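PDB 4D2K: Drep2, which is an apoptosis-linked protein of the DNA fragmentation factor family whose CIDE domain, the part modelled here, probably self-associates into higher-order assemblies. Local coordinates for residues K9-I14 and A70-L75; R50-C55 and V74-R79. All coordinates share one frame; numbering follows the deposited sequence.

Contact 1 of 2, residues K9-I14 and A70-L75; sequences KRPLKI and ANNTVL
Strand 10-16 enters the sheet beside the turn that leads into strand 74-79, and the two run parallel from K13 and I14 onward. K13 is bonded at both its N and its O to the neighbouring strand and the turn before it: its N donates to T73 O, and its O takes L75 N at 2.8 Å, in the carbonyl plane. Two residues before K13, P11 O takes N72 N at 2.8 Å, almost straight at 175° but with the donor well above the carbonyl plane. The A70-T73 segment is a type II turn; A70 O receives both T73 N and T73 OG1, the latter at 2.6 Å, so the turn is held by main chain and side chain together. K13 is the side chain to follow. Its CB comes near T73 O and V74 CA; CG, anti to the carbonyl carbon (chi1 -68°), passes N72 OD1 at 3.7 Å. The chain then runs out extended, CD crossing V74 CG2 obliquely at 3.9 Å and CE passing N72 OD1. At the tip K13 NZ donates to a water 2.6 Å away. That water in turn donates to N72 O. Beside it the P11 ring meets two amides, CD against N71 CG at 3.7 Å and CB and CG against the N72 amide. I14 CD1 packs on L75 CB, while L12 also touches F66 of helix 63-67. The contact is thus two-sided: apolar groups pack on one face, whereas on the other a lysine crosses asparagine and valine obliquely, its ammonium tied through water to a turn carbonyl.

Contact 2 of 2, residues R50-C55 and V74-R79; sequences RVVLEC and VLLLLR
Strands 50-53 and 74-79 pair antiparallel, their axes approaching to 4.6 Å at 149°, with R50-L78 and V52-L76 as hydrogen-bonded pairs and V51-L77 and L53-L75 as non-hydrogen-bonded ones. The straightest bond, L78 N to R50 O, is 2.8 Å at 175°. Beyond L53 the pairing ends with E54 N on V74 O, where the donor stands above the carbonyl plane; a water accepting from C55 N donates to the same oxygen. On the face of R50, V52, L76 and L78, the arginine chain bends at chi3 (-57°) and brings its guanidinium across L78: R50 NH2 is 3.5 Å from L78 CB, which lies over one face of the group, and R50 NH1 is 3.4 Å from L78 CD1. NH2 also donates to E82 O. V52 CG1 meets the same L78 CD1 at 3.9 Å, crossing at about a right angle, while V52 CG2 rests on L76 CB. An alanine here in place of R50 removes the guanidinium and with it the bond to E82 O, and would probably leave this side of L78 less covered. Further along, E54 lies side by side with V74, E54 CB to V74 CG1 3.6 Å, and E54 CG touches L76 CD2 before the chain turns its carboxylate away to a salt bridge with R19. On the other face V51 CG1 packs on L75 CD1, and V51 also meets L34 of helix 30-40. R50 and E54 each lay part of the side chain on leucine or valine, yet R50 NH2 bonds E82 O and E54 OE2 pairs with R19.

Strand 74-79 is central to the sheet, with 10-16 parallel on one side and 49-53 antiparallel on the other, so contacts 1 and 2 are successive seams of one ubiquitin-like beta-grasp sheet. Their centres lie about 11 Å apart, and V74 and L75 belong to both. L75 hydrogen-bonds with K13 and W15 of strand 10-16, while its CA approaches V52 O at 3.3 Å in a CA-H...O contact. The seams also meet through side chains, I14 CD1 on L77 CB and T73 CG2 on L53 CD2, each at 3.9 Å. I14, V51, L75 and L77 lie on the same face of the sheet, where L75 touches L33 of helix 30-40.

Contact 1 of 2, residues K9-I14 and A70-L75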
ATOM      1  N   LYS A   9       8.037  12.717   4.982  1.00 57.75           N
ATOM      2  CA  LYS A   9       7.868  11.297   5.251  1.00 54.03           C
ATOM      3  C   LYS A   9       6.706  11.086   6.216  1.00 51.68           C
ATOM      4  O   LYS A   9       6.587  11.800   7.212  1.00 51.92           O
ATOM      5  CB  LYS A   9       9.156  10.712   5.842  1.00 53.29           C
ATOM      6  CG  LYS A   9      10.431  10.937   5.012  1.00 57.40           C
ATOM      7  CD  LYS A   9      10.541  10.078   3.766  1.00 62.26           C
ATOM      8  CE  LYS A   9      11.824  10.442   3.020  1.00 71.92           C
ATOM      9  NZ  LYS A   9      12.174   9.506   1.918  1.00 73.91           N
ATOM     10  N   ARG A  10       5.877  10.080   5.960  1.00 44.74           N
ATOM     11  CA  ARG A  10       4.706   9.849   6.810  1.00 44.04           C
ATOM     12  C   ARG A  10       4.579   8.342   7.046  1.00 39.71           C
ATOM     13  O   ARG A  10       4.933   7.553   6.170  1.00 39.01           O
ATOM     14  CB  ARG A  10       3.436  10.417   6.145  1.00 42.75           C
ATOM     15  CG  ARG A  10       2.992   9.634   4.906  1.00 44.49           C
ATOM     16  CD  ARG A  10       1.972  10.358   4.039  1.00 54.33           C
ATOM     17  NE  ARG A  10       2.555  11.533   3.384  1.00 62.32           N
ATOM     18  CZ  ARG A  10       1.844  12.493   2.799  1.00 59.86           C
ATOM     19  NH1 ARG A  10       0.523  12.411   2.775  1.00 58.37           N
ATOM     20  NH2 ARG A  10       2.453  13.523   2.228  1.00 70.30           N
ATOM     21  N   PRO A  11       4.029   7.936   8.196  1.00 36.43           N
ATOM     22  CA  PRO A  11       3.808   6.506   8.449  1.00 34.71           C
ATOM     23  C   PRO A  11       2.551   6.058   7.737  1.00 36.03           C
ATOM     24  O   PRO A  11       1.602   6.840   7.684  1.00 32.81           O
ATOM     25  CB  PRO A  11       3.625   6.430   9.963  1.00 36.98           C
ATOM     26  CG  PRO A  11       3.125   7.801  10.349  1.00 35.64           C
ATOM     27  CD  PRO A  11       3.720   8.773   9.368  1.00 38.54           C
ATOM     28  N   LEU A  12       2.569   4.856   7.156  1.00 35.28           N
ATOM     29  CA  LEU A  12       1.394   4.233   6.549  1.00 31.88           C
ATOM     30  C   LEU A  12       1.459   2.753   6.906  1.00 35.50           C
ATOM     31  O   LEU A  12       2.556   2.246   7.191  1.00 32.69           O
ATOM     32  CB  LEU A  12       1.379   4.431   5.025  1.00 32.34           C
ATOM     33  CG  LEU A  12       1.284   5.881   4.522  1.00 37.11           C
ATOM     34  CD1 LEU A  12       1.448   5.967   3.007  1.00 33.53           C
ATOM     35  CD2 LEU A  12      -0.008   6.538   4.991  1.00 32.28           C
ATOM     36  N   LYS A  13       0.313   2.061   6.903  1.00 32.10           N
ATOM     37  CA  LYS A  13       0.296   0.622   7.190  1.00 36.17           C
ATOM     38  C   LYS A  13       0.041  -0.168   5.895  1.00 39.06           C
ATOM     39  O   LYS A  13      -0.891   0.127   5.144  1.00 36.54           O
ATOM     40  CB  LYS A  13      -0.762   0.285   8.253  1.00 33.77           C
ATOM     41  CG  LYS A  13      -0.441   0.835   9.682  1.00 35.98           C
ATOM     42  CD  LYS A  13      -1.685   0.739  10.613  1.00 37.38           C
ATOM     43  CE  LYS A  13      -1.407   1.225  12.063  1.00 36.93           C
ATOM     44  NZ  LYS A  13      -2.632   1.187  12.948  1.00 33.05           N
ATOM     45  N   ILE A  14       0.837  -1.198   5.648  1.00 36.97           N
ATOM     46  CA  ILE A  14       0.720  -1.924   4.407  1.00 37.34           C
ATOM     47  C   ILE A  14       0.564  -3.400   4.742  1.00 39.80           C
ATOM     48  O   ILE A  14       1.420  -4.033   5.363  1.00 38.93           O
ATOM     49  CB  ILE A  14       1.924  -1.646   3.450  1.00 40.24           C
ATOM     50  CG1 ILE A  14       1.681  -2.270   2.076  1.00 47.66           C
ATOM     51  CG2 ILE A  14       3.235  -2.173   4.005  1.00 51.42           C
ATOM     52  CD1 ILE A  14       0.741  -1.469   1.189  1.00 48.41           C
ATOM     53  N   ALA A  70      -4.263  10.100   5.294  1.00 34.76           N
ATOM     54  CA  ALA A  70      -3.876  10.380   6.675  1.00 31.92           C
ATOM     55  C   ALA A  70      -2.787   9.415   7.139  1.00 36.50           C
ATOM     56  O   ALA A  70      -2.716   8.269   6.652  1.00 33.81           O
ATOM     57  CB  ALA A  70      -5.087  10.271   7.607  1.00 28.55           C
ATOM     58  N   ASN A  71      -1.966   9.869   8.091  1.00 34.72           N
ATOM     59  CA  ASN A  71      -0.962   9.020   8.736  1.00 35.02           C
ATOM     60  C   ASN A  71      -1.566   7.707   9.178  1.00 34.66           C
ATOM     61  O   ASN A  71      -2.656   7.701   9.751  1.00 33.96           O
ATOM     62  CB  ASN A  71      -0.376   9.683   9.979  1.00 32.56           C
ATOM     63  CG  ASN A  71       0.585  10.796   9.660  1.00 37.14           C
ATOM     64  OD1 ASN A  71       0.815  11.132   8.500  1.00 35.80           O
ATOM     65  ND2 ASN A  71       1.189  11.352  10.700  1.00 37.47           N
ATOM     66  N   ASN A  72      -0.850   6.616   8.927  1.00 32.87           N
ATOM     67  CA  ASN A  72      -1.263   5.290   9.346  1.00 33.54           C
ATOM     68  C   ASN A  72      -2.620   4.830   8.799  1.00 33.13           C
ATOM     69  O   ASN A  72      -3.277   3.968   9.382  1.00 35.04           O
ATOM     70  CB  ASN A  72      -1.236   5.200  10.873  1.00 32.72           C
ATOM     71  CG  ASN A  72       0.168   4.943  11.406  1.00 34.54           C
ATOM     72  OD1 ASN A  72       0.859   4.029  10.930  1.00 34.93           O
ATOM     73  ND2 ASN A  72       0.596   5.727  12.391  1.00 32.46           N
ATOM     74  N   THR A  73      -3.008   5.399   7.661  1.00 32.19           N
ATOM     75  CA  THR A  73      -4.040   4.797   6.823  1.00 37.11           C
ATOM     76  C   THR A  73      -3.604   3.364   6.485  1.00 35.91           C
ATOM     77  O   THR A  73      -2.433   3.135   6.139  1.00 31.52           O
ATOM     78  CB  THR A  73      -4.265   5.593   5.506  1.00 33.89           C
ATOM     79  OG1 THR A  73      -4.738   6.909   5.808  1.00 34.75           O
ATOM     80  CG2 THR A  73      -5.262   4.896   4.607  1.00 31.70           C
ATOM     81  N   VAL A  74      -4.530   2.416   6.635  1.00 33.14           N
ATOM     82  CA  VAL A  74      -4.265   1.009   6.316  1.00 36.89           C
ATOM     83  C   VAL A  74      -4.517   0.729   4.829  1.00 35.39           C
ATOM     84  O   VAL A  74      -5.614   0.945   4.330  1.00 36.23           O
ATOM     85  CB  VAL A  74      -5.138   0.056   7.159  1.00 35.52           C
ATOM     86  CG1 VAL A  74      -4.719  -1.406   6.918  1.00 33.45           C
ATOM     87  CG2 VAL A  74      -5.044   0.410   8.628  1.00 30.79           C
ATOM     88  N   LEU A  75      -3.482   0.269   4.138  1.00 33.95           N
ATOM     89  CA  LEU A  75      -3.510  -0.034   2.710  1.00 35.63           C
ATOM     90  C   LEU A  75      -3.242  -1.525   2.485  1.00 38.00           C
ATOM     91  O   LEU A  75      -2.573  -2.161   3.292  1.00 37.55           O
ATOM     92  CB  LEU A  75      -2.466   0.799   1.958  1.00 35.45           C
ATOM     93  CG  LEU A  75      -2.558   2.325   2.034  1.00 36.71           C
ATOM     94  CD1 LEU A  75      -1.345   2.997   1.368  1.00 34.31           C
ATOM     95  CD2 LEU A  75      -3.870   2.798   1.396  1.00 36.62           C
TER
HETATM   96  O   HOH W   1      -4.151   3.068  11.975  1.00 39.19           O

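Contact 2 of 2, residues R50-C55 and V74-R79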
ATOM      1  N   ARG A  50      -0.856  -3.561  -7.157  1.00 49.22           N
ATOM      2  CA  ARG A  50      -1.835  -2.520  -6.990  1.00 47.43           C
ATOM      3  C   ARG A  50      -1.928  -2.179  -5.495  1.00 45.87           C
ATOM      4  O   ARG A  50      -1.688  -3.022  -4.645  1.00 43.65           O
ATOM      5  CB  ARG A  50      -3.160  -2.995  -7.582  1.00 49.37           C
ATOM      6  CG  ARG A  50      -3.134  -3.003  -9.107  1.00 47.77           C
ATOM      7  CD  ARG A  50      -4.200  -3.899  -9.715  1.00 56.58           C
ATOM      8  NE  ARG A  50      -4.075  -5.275  -9.237  1.00 59.12           N
ATOM      9  CZ  ARG A  50      -4.966  -5.882  -8.458  1.00 66.03           C
ATOM     10  NH1 ARG A  50      -6.072  -5.242  -8.086  1.00 66.33           N
ATOM     11  NH2 ARG A  50      -4.759  -7.136  -8.069  1.00 65.62           N
ATOM     12  N   VAL A  51      -2.249  -0.938  -5.173  1.00 43.32           N
ATOM     13  CA  VAL A  51      -2.412  -0.554  -3.776  1.00 43.27           C
ATOM     14  C   VAL A  51      -3.841  -0.090  -3.574  1.00 39.89           C
ATOM     15  O   VAL A  51      -4.339   0.717  -4.347  1.00 41.46           O
ATOM     16  CB  VAL A  51      -1.413   0.551  -3.367  1.00 44.14           C
ATOM     17  CG1 VAL A  51      -1.680   0.999  -1.942  1.00 45.37           C
ATOM     18  CG2 VAL A  51       0.025   0.042  -3.512  1.00 40.29           C
ATOM     19  N   VAL A  52      -4.519  -0.604  -2.561  1.00 35.30           N
ATOM     20  CA  VAL A  52      -5.890  -0.181  -2.353  1.00 38.26           C
ATOM     21  C   VAL A  52      -6.113   0.159  -0.898  1.00 39.09           C
ATOM     22  O   VAL A  52      -5.370  -0.289  -0.033  1.00 39.59           O
ATOM     23  CB  VAL A  52      -6.929  -1.282  -2.788  1.00 39.22           C
ATOM     24  CG1 VAL A  52      -6.789  -1.630  -4.263  1.00 39.96           C
ATOM     25  CG2 VAL A  52      -6.794  -2.539  -1.922  1.00 39.57           C
ATOM     26  N   LEU A  53      -7.150   0.940  -0.622  1.00 36.17           N
ATOM     27  CA  LEU A  53      -7.532   1.214   0.753  1.00 35.20           C
ATOM     28  C   LEU A  53      -8.046  -0.075   1.378  1.00 38.84           C
ATOM     29  O   LEU A  53      -8.760  -0.849   0.733  1.00 37.52           O
ATOM     30  CB  LEU A  53      -8.616   2.288   0.807  1.00 35.25           C
ATOM     31  CG  LEU A  53      -8.260   3.717   0.400  1.00 38.59           C
ATOM     32  CD1 LEU A  53      -9.489   4.595   0.585  1.00 34.42           C
ATOM     33  CD2 LEU A  53      -7.119   4.232   1.258  1.00 35.16           C
ATOM     34  N   GLU A  54      -7.689  -0.311   2.629  1.00 36.13           N
ATOM     35  CA  GLU A  54      -8.172  -1.497   3.299  1.00 39.06           C
ATOM     36  C   GLU A  54      -9.682  -1.414   3.521  1.00 38.81           C
ATOM     37  O   GLU A  54     -10.366  -2.431   3.530  1.00 37.81           O
ATOM     38  CB  GLU A  54      -7.440  -1.720   4.632  1.00 36.93           C
ATOM     39  CG  GLU A  54      -7.762  -3.084   5.289  1.00 36.07           C
ATOM     40  CD  GLU A  54      -9.086  -3.084   6.024  1.00 40.22           C
ATOM     41  OE1 GLU A  54      -9.494  -2.005   6.506  1.00 41.88           O
ATOM     42  OE2 GLU A  54      -9.731  -4.148   6.114  1.00 44.78           O
ATOM     43  N   CYS A  55     -10.194  -0.218   3.763  1.00 36.41           N
ATOM     44  CA  CYS A  55     -11.592  -0.103   4.158  1.00 39.33           C
ATOM     45  C   CYS A  55     -12.591  -0.422   3.028  1.00 38.19           C
ATOM     46  O   CYS A  55     -13.637  -0.994   3.299  1.00 41.41           O
ATOM     47  CB  CYS A  55     -11.887   1.293   4.726  1.00 36.33           C
ATOM     48  SG  CYS A  55     -11.648   2.639   3.555  1.00 40.14           S
ATOM     49  N   VAL A  74      -4.530   2.416   6.635  1.00 33.14           N
ATOM     50  CA  VAL A  74      -4.265   1.009   6.316  1.00 36.89           C
ATOM     51  C   VAL A  74      -4.517   0.729   4.829  1.00 35.39           C
ATOM     52  O   VAL A  74      -5.614   0.945   4.330  1.00 36.23           O
ATOM     53  CB  VAL A  74      -5.138   0.056   7.159  1.00 35.52           C
ATOM     54  CG1 VAL A  74      -4.719  -1.406   6.918  1.00 33.45           C
ATOM     55  CG2 VAL A  74      -5.044   0.410   8.628  1.00 30.79           C
ATOM     56  N   LEU A  75      -3.482   0.269   4.138  1.00 33.95           N
ATOM     57  CA  LEU A  75      -3.510  -0.034   2.710  1.00 35.63           C
ATOM     58  C   LEU A  75      -3.242  -1.525   2.485  1.00 38.00           C
ATOM     59  O   LEU A  75      -2.573  -2.161   3.292  1.00 37.55           O
ATOM     60  CB  LEU A  75      -2.466   0.799   1.958  1.00 35.45           C
ATOM     61  CG  LEU A  75      -2.558   2.325   2.034  1.00 36.71           C
ATOM     62  CD1 LEU A  75      -1.345   2.997   1.368  1.00 34.31           C
ATOM     63  CD2 LEU A  75      -3.870   2.798   1.396  1.00 36.62           C
ATOM     64  N   LEU A  76      -3.788  -2.096   1.416  1.00 38.09           N
ATOM     65  CA  LEU A  76      -3.441  -3.462   1.043  1.00 37.95           C
ATOM     66  C   LEU A  76      -2.637  -3.405  -0.237  1.00 38.95           C
ATOM     67  O   LEU A  76      -2.936  -2.638  -1.158  1.00 39.07           O
ATOM     68  CB  LEU A  76      -4.679  -4.350   0.836  1.00 36.12           C
ATOM     69  CG  LEU A  76      -5.759  -4.451   1.918  1.00 34.60           C
ATOM     70  CD1 LEU A  76      -6.765  -5.530   1.548  1.00 38.41           C
ATOM     71  CD2 LEU A  76      -5.175  -4.710   3.298  1.00 35.09           C
ATOM     72  N   LEU A  77      -1.625  -4.248  -0.301  1.00 40.11           N
ATOM     73  CA  LEU A  77      -0.885  -4.409  -1.521  1.00 42.20           C
ATOM     74  C   LEU A  77      -1.446  -5.667  -2.185  1.00 42.29           C
ATOM     75  O   LEU A  77      -1.482  -6.712  -1.570  1.00 44.65           O
ATOM     76  CB  LEU A  77       0.605  -4.522  -1.217  1.00 41.08           C
ATOM     77  CG  LEU A  77       1.642  -4.362  -2.317  1.00 44.73           C
ATOM     78  CD1 LEU A  77       2.948  -3.932  -1.694  1.00 49.15           C
ATOM     79  CD2 LEU A  77       1.831  -5.684  -3.007  1.00 48.77           C
ATOM     80  N   LEU A  78      -1.911  -5.549  -3.422  1.00 41.37           N
ATOM     81  CA  LEU A  78      -2.450  -6.680  -4.182  1.00 49.55           C
ATOM     82  C   LEU A  78      -1.502  -7.056  -5.295  1.00 51.56           C
ATOM     83  O   LEU A  78      -1.121  -6.203  -6.107  1.00 51.28           O
ATOM     84  CB  LEU A  78      -3.804  -6.333  -4.814  1.00 47.57           C
ATOM     85  CG  LEU A  78      -4.886  -5.801  -3.879  1.00 47.40           C
ATOM     86  CD1 LEU A  78      -6.145  -5.457  -4.649  1.00 44.56           C
ATOM     87  CD2 LEU A  78      -5.171  -6.803  -2.783  1.00 45.60           C
ATOM     88  N   ARG A  79      -1.102  -8.316  -5.339  1.00 52.40           N
ATOM     89  CA  ARG A  79      -0.294  -8.797  -6.456  1.00 55.55           C
ATOM     90  C   ARG A  79      -1.054  -9.858  -7.245  1.00 59.01           C
ATOM     91  O   ARG A  79      -2.082 -10.365  -6.786  1.00 57.84           O
ATOM     92  CB  ARG A  79       1.035  -9.355  -5.956  1.00 57.55           C
ATOM     93  CG  ARG A  79       0.926 -10.142  -4.650  1.00 58.13           C
ATOM     94  CD  ARG A  79       2.289 -10.593  -4.148  1.00 55.08           C
ATOM     95  NE  ARG A  79       3.100 -11.134  -5.234  1.00 60.78           N
ATOM     96  CZ  ARG A  79       4.241 -11.792  -5.058  1.00 65.65           C
ATOM     97  NH1 ARG A  79       4.695 -12.011  -3.833  1.00 58.61           N
ATOM     98  NH2 ARG A  79       4.917 -12.248  -6.104  1.00 72.48           N
TER
HETATM   99  O   HOH W   2      -8.266   1.609   4.743  1.00 34.05           O